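PDB 1TZT: transcription antitermination protein NusB from Thermotoga maritima, which probably takes part in transcription antitermination of ribosomal RNA operons by binding the boxA antiterminator sequence of the RNA. Local coordinates for residues Arg67-Trp72 with Asn124-Arg129. Residues are numbered along the deposited sequence; the frame is centred on the assembly and turned at random.
Sequences RYLEKW and NGILDR
Arg129 reaches from helix 119-134 to Tyr68 and Glu70, showing how one arginine can tie a loop to a helix through a backbone carbonyl. At its root, CB packs obliquely against the tyrosine ring, 3.7 Å from Tyr68 CD2. The chain then runs extended through CG and CD and bends at chi3 (-66°), which swings the guanidinium back to the loop backbone. There NH1 donates to Tyr68 O at 2.6 Å, in the carbonyl plane although the oxygen sits 29° out of the guanidinium plane. Arg129 NH2 is 3.1 Å from that same Tyr68 O. Tyr68 CB lies over one guanidinium face and Glu70 OE2 over the opposite one, both near the rim, with the carboxylate and guanidinium planes 15° apart. Glu70 OE1 to Arg129 NH1, 3.5 Å, is therefore a salt bridge of charge alone, with a water joining the two atoms. A methionine replacing Arg129 would probably leave Tyr68 O without this donor and Glu70 without this nearby positive charge and the water bridge, freeing the carboxylate to swing away. Alongside, Leu69 CD2 meets Ile126 CD1 at 3.6 Å, and Ile126 also packs on Leu85 of helix 79-94. Tyr68 OH is hydrogen-bonded to Glu133 and His134 farther along helix 119-134. The arrangement is a tertiary contact within the all-helical NusB fold, fastening the connection that follows helix 58-66 against helix 119-134.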
ATOM      1  N   ARG A  67      10.076 -11.825   3.302  1.00 27.85           N
ATOM      2  CA  ARG A  67      11.523 -11.936   3.180  1.00 29.12           C
ATOM      3  C   ARG A  67      12.300 -10.920   4.021  1.00 27.10           C
ATOM      4  O   ARG A  67      13.454 -11.157   4.375  1.00 25.75           O
ATOM      5  CB  ARG A  67      11.915 -11.773   1.711  1.00 32.35           C
ATOM      6  CG  ARG A  67      13.260 -12.340   1.361  1.00 35.70           C
ATOM      7  CD  ARG A  67      13.317 -12.980  -0.017  1.00 37.70           C
ATOM      8  NE  ARG A  67      13.558 -12.009  -1.085  1.00 39.81           N
ATOM      9  CZ  ARG A  67      14.721 -11.394  -1.309  1.00 41.46           C
ATOM     10  NH1 ARG A  67      14.822 -10.543  -2.312  1.00 41.87           N
ATOM     11  NH2 ARG A  67      15.778 -11.608  -0.537  1.00 42.46           N
ATOM     12  N   TYR A  68      11.680  -9.781   4.315  1.00 24.29           N
ATOM     13  CA  TYR A  68      12.339  -8.703   5.062  1.00 25.33           C
ATOM     14  C   TYR A  68      11.820  -8.520   6.491  1.00 25.08           C
ATOM     15  O   TYR A  68      12.264  -7.626   7.195  1.00 24.43           O
ATOM     16  CB  TYR A  68      12.227  -7.378   4.290  1.00 24.99           C
ATOM     17  CG  TYR A  68      13.000  -7.398   2.996  1.00 25.47           C
ATOM     18  CD1 TYR A  68      12.461  -7.964   1.847  1.00 25.63           C
ATOM     19  CD2 TYR A  68      14.280  -6.878   2.927  1.00 25.04           C
ATOM     20  CE1 TYR A  68      13.181  -8.011   0.659  1.00 26.70           C
ATOM     21  CE2 TYR A  68      15.002  -6.906   1.747  1.00 26.99           C
ATOM     22  CZ  TYR A  68      14.450  -7.474   0.615  1.00 26.23           C
ATOM     23  OH  TYR A  68      15.172  -7.513  -0.554  1.00 26.10           O
ATOM     24  N   LEU A  69      10.890  -9.364   6.916  1.00 24.88           N
ATOM     25  CA  LEU A  69      10.416  -9.342   8.287  1.00 25.44           C
ATOM     26  C   LEU A  69      11.435 -10.040   9.174  1.00 27.30           C
ATOM     27  O   LEU A  69      11.779 -11.191   8.943  1.00 28.83           O
ATOM     28  CB  LEU A  69       9.043 -10.013   8.392  1.00 23.63           C
ATOM     29  CG  LEU A  69       7.931  -9.262   7.639  1.00 22.37           C
ATOM     30  CD1 LEU A  69       6.617  -9.997   7.735  1.00 21.33           C
ATOM     31  CD2 LEU A  69       7.761  -7.878   8.194  1.00 20.77           C
ATOM     32  N   GLU A  70      11.931  -9.322  10.170  1.00 29.02           N
ATOM     33  CA  GLU A  70      12.949  -9.854  11.066  1.00 30.84           C
ATOM     34  C   GLU A  70      12.389 -10.260  12.434  1.00 29.02           C
ATOM     35  O   GLU A  70      13.130 -10.785  13.263  1.00 28.90           O
ATOM     36  CB  GLU A  70      14.109  -8.858  11.211  1.00 33.39           C
ATOM     37  CG  GLU A  70      13.760  -7.507  11.825  1.00 35.93           C
ATOM     38  CD  GLU A  70      14.545  -6.345  11.214  1.00 37.48           C
ATOM     39  OE1 GLU A  70      13.996  -5.221  11.156  1.00 38.35           O
ATOM     40  OE2 GLU A  70      15.712  -6.541  10.795  1.00 39.15           O
ATOM     41  N   LYS A  71      11.088 -10.053  12.653  1.00 27.24           N
ATOM     42  CA  LYS A  71      10.459 -10.376  13.930  1.00 26.01           C
ATOM     43  C   LYS A  71       9.234 -11.265  13.754  1.00 25.16           C
ATOM     44  O   LYS A  71       9.342 -12.467  13.513  1.00 24.17           O
ATOM     45  CB  LYS A  71      10.167  -9.210  14.859  1.00 34.72           C
ATOM     46  CG  LYS A  71      10.034  -9.337  16.498  1.00 27.14           C
ATOM     47  N   TRP A  72       8.062 -10.662  13.882  1.00 24.02           N
ATOM     48  CA  TRP A  72       6.814 -11.373  13.690  1.00 24.82           C
ATOM     49  C   TRP A  72       6.595 -11.589  12.210  1.00 25.11           C
ATOM     50  O   TRP A  72       7.041 -10.783  11.386  1.00 25.07           O
ATOM     51  CB  TRP A  72       5.644 -10.590  14.301  1.00 25.95           C
ATOM     52  CG  TRP A  72       5.713 -10.519  15.785  1.00 25.93           C
ATOM     53  CD1 TRP A  72       5.928  -9.409  16.546  1.00 26.93           C
ATOM     54  CD2 TRP A  72       5.565 -11.607  16.694  1.00 26.26           C
ATOM     55  NE1 TRP A  72       5.927  -9.743  17.881  1.00 27.37           N
ATOM     56  CE2 TRP A  72       5.707 -11.089  18.000  1.00 26.86           C
ATOM     57  CE3 TRP A  72       5.330 -12.980  16.540  1.00 28.03           C
ATOM     58  CZ2 TRP A  72       5.620 -11.888  19.139  1.00 26.41           C
ATOM     59  CZ3 TRP A  72       5.246 -13.777  17.679  1.00 27.77           C
ATOM     60  CH2 TRP A  72       5.394 -13.222  18.961  1.00 27.12           C
ATOM     61  N   ASN A 124       8.850   2.028   8.025  1.00 16.82           N
ATOM     62  CA  ASN A 124       9.968   2.769   7.426  1.00 16.99           C
ATOM     63  C   ASN A 124      11.154   1.836   7.220  1.00 16.78           C
ATOM     64  O   ASN A 124      11.735   1.785   6.150  1.00 17.27           O
ATOM     65  CB  ASN A 124      10.372   3.940   8.329  1.00 16.54           C
ATOM     66  CG  ASN A 124      11.367   4.913   7.669  1.00 19.57           C
ATOM     67  OD1 ASN A 124      11.846   4.700   6.545  1.00 19.88           O
ATOM     68  ND2 ASN A 124      11.689   6.000   8.399  1.00 18.24           N
ATOM     69  N   GLY A 125      11.490   1.080   8.263  1.00 16.83           N
ATOM     70  CA  GLY A 125      12.635   0.182   8.207  1.00 16.71           C
ATOM     71  C   GLY A 125      12.519  -0.890   7.143  1.00 17.38           C
ATOM     72  O   GLY A 125      13.472  -1.147   6.398  1.00 16.66           O
ATOM     73  N   ILE A 126      11.348  -1.521   7.076  1.00 17.14           N
ATOM     74  CA  ILE A 126      11.095  -2.581   6.108  1.00 18.68           C
ATOM     75  C   ILE A 126      11.082  -2.035   4.686  1.00 16.87           C
ATOM     76  O   ILE A 126      11.696  -2.593   3.798  1.00 15.25           O
ATOM     77  CB  ILE A 126       9.761  -3.295   6.422  1.00 18.05           C
ATOM     78  CG1 ILE A 126       9.873  -3.986   7.783  1.00 19.17           C
ATOM     79  CG2 ILE A 126       9.404  -4.297   5.332  1.00 19.05           C
ATOM     80  CD1 ILE A 126       8.579  -4.367   8.398  1.00 20.74           C
ATOM     81  N   LEU A 127      10.366  -0.943   4.467  1.00 15.45           N
ATOM     82  CA  LEU A 127      10.278  -0.392   3.136  1.00 14.60           C
ATOM     83  C   LEU A 127      11.609   0.145   2.623  1.00 14.25           C
ATOM     84  O   LEU A 127      11.866   0.076   1.432  1.00 17.18           O
ATOM     85  CB  LEU A 127       9.202   0.688   3.095  1.00 14.47           C
ATOM     86  CG  LEU A 127       7.776   0.199   3.263  1.00 13.33           C
ATOM     87  CD1 LEU A 127       6.808   1.353   3.337  1.00 15.11           C
ATOM     88  CD2 LEU A 127       7.350  -0.762   2.153  1.00 14.22           C
ATOM     89  N   ASP A 128      12.452   0.688   3.512  1.00 15.33           N
ATOM     90  CA  ASP A 128      13.780   1.139   3.116  1.00 18.17           C
ATOM     91  C   ASP A 128      14.548  -0.008   2.491  1.00 17.83           C
ATOM     92  O   ASP A 128      15.156   0.160   1.438  1.00 18.16           O
ATOM     93  CB  ASP A 128      14.561   1.656   4.309  1.00 20.75           C
ATOM     94  CG  ASP A 128      14.259   3.106   4.623  1.00 22.29           C
ATOM     95  OD1 ASP A 128      14.811   3.623   5.617  1.00 24.46           O
ATOM     96  OD2 ASP A 128      13.497   3.814   3.938  1.00 20.87           O
ATOM     97  N   ARG A 129      14.513  -1.164   3.150  1.00 17.34           N
ATOM     98  CA  ARG A 129      15.201  -2.342   2.658  1.00 18.66           C
ATOM     99  C   ARG A 129      14.590  -2.905   1.383  1.00 17.85           C
ATOM    100  O   ARG A 129      15.310  -3.223   0.455  1.00 20.12           O
ATOM    101  CB  ARG A 129      15.250  -3.428   3.725  1.00 20.22           C
ATOM    102  CG  ARG A 129      16.292  -3.155   4.786  1.00 21.28           C
ATOM    103  CD  ARG A 129      16.422  -4.275   5.792  1.00 23.29           C
ATOM    104  NE  ARG A 129      15.206  -4.393   6.579  1.00 26.46           N
ATOM    105  CZ  ARG A 129      14.658  -5.534   6.999  1.00 27.48           C
ATOM    106  NH1 ARG A 129      13.547  -5.480   7.710  1.00 29.16           N
ATOM    107  NH2 ARG A 129      15.201  -6.723   6.725  1.00 29.06           N
TER
HETATM  108  O   HOH W   1      13.569  -2.999   9.356  1.00 36.23           O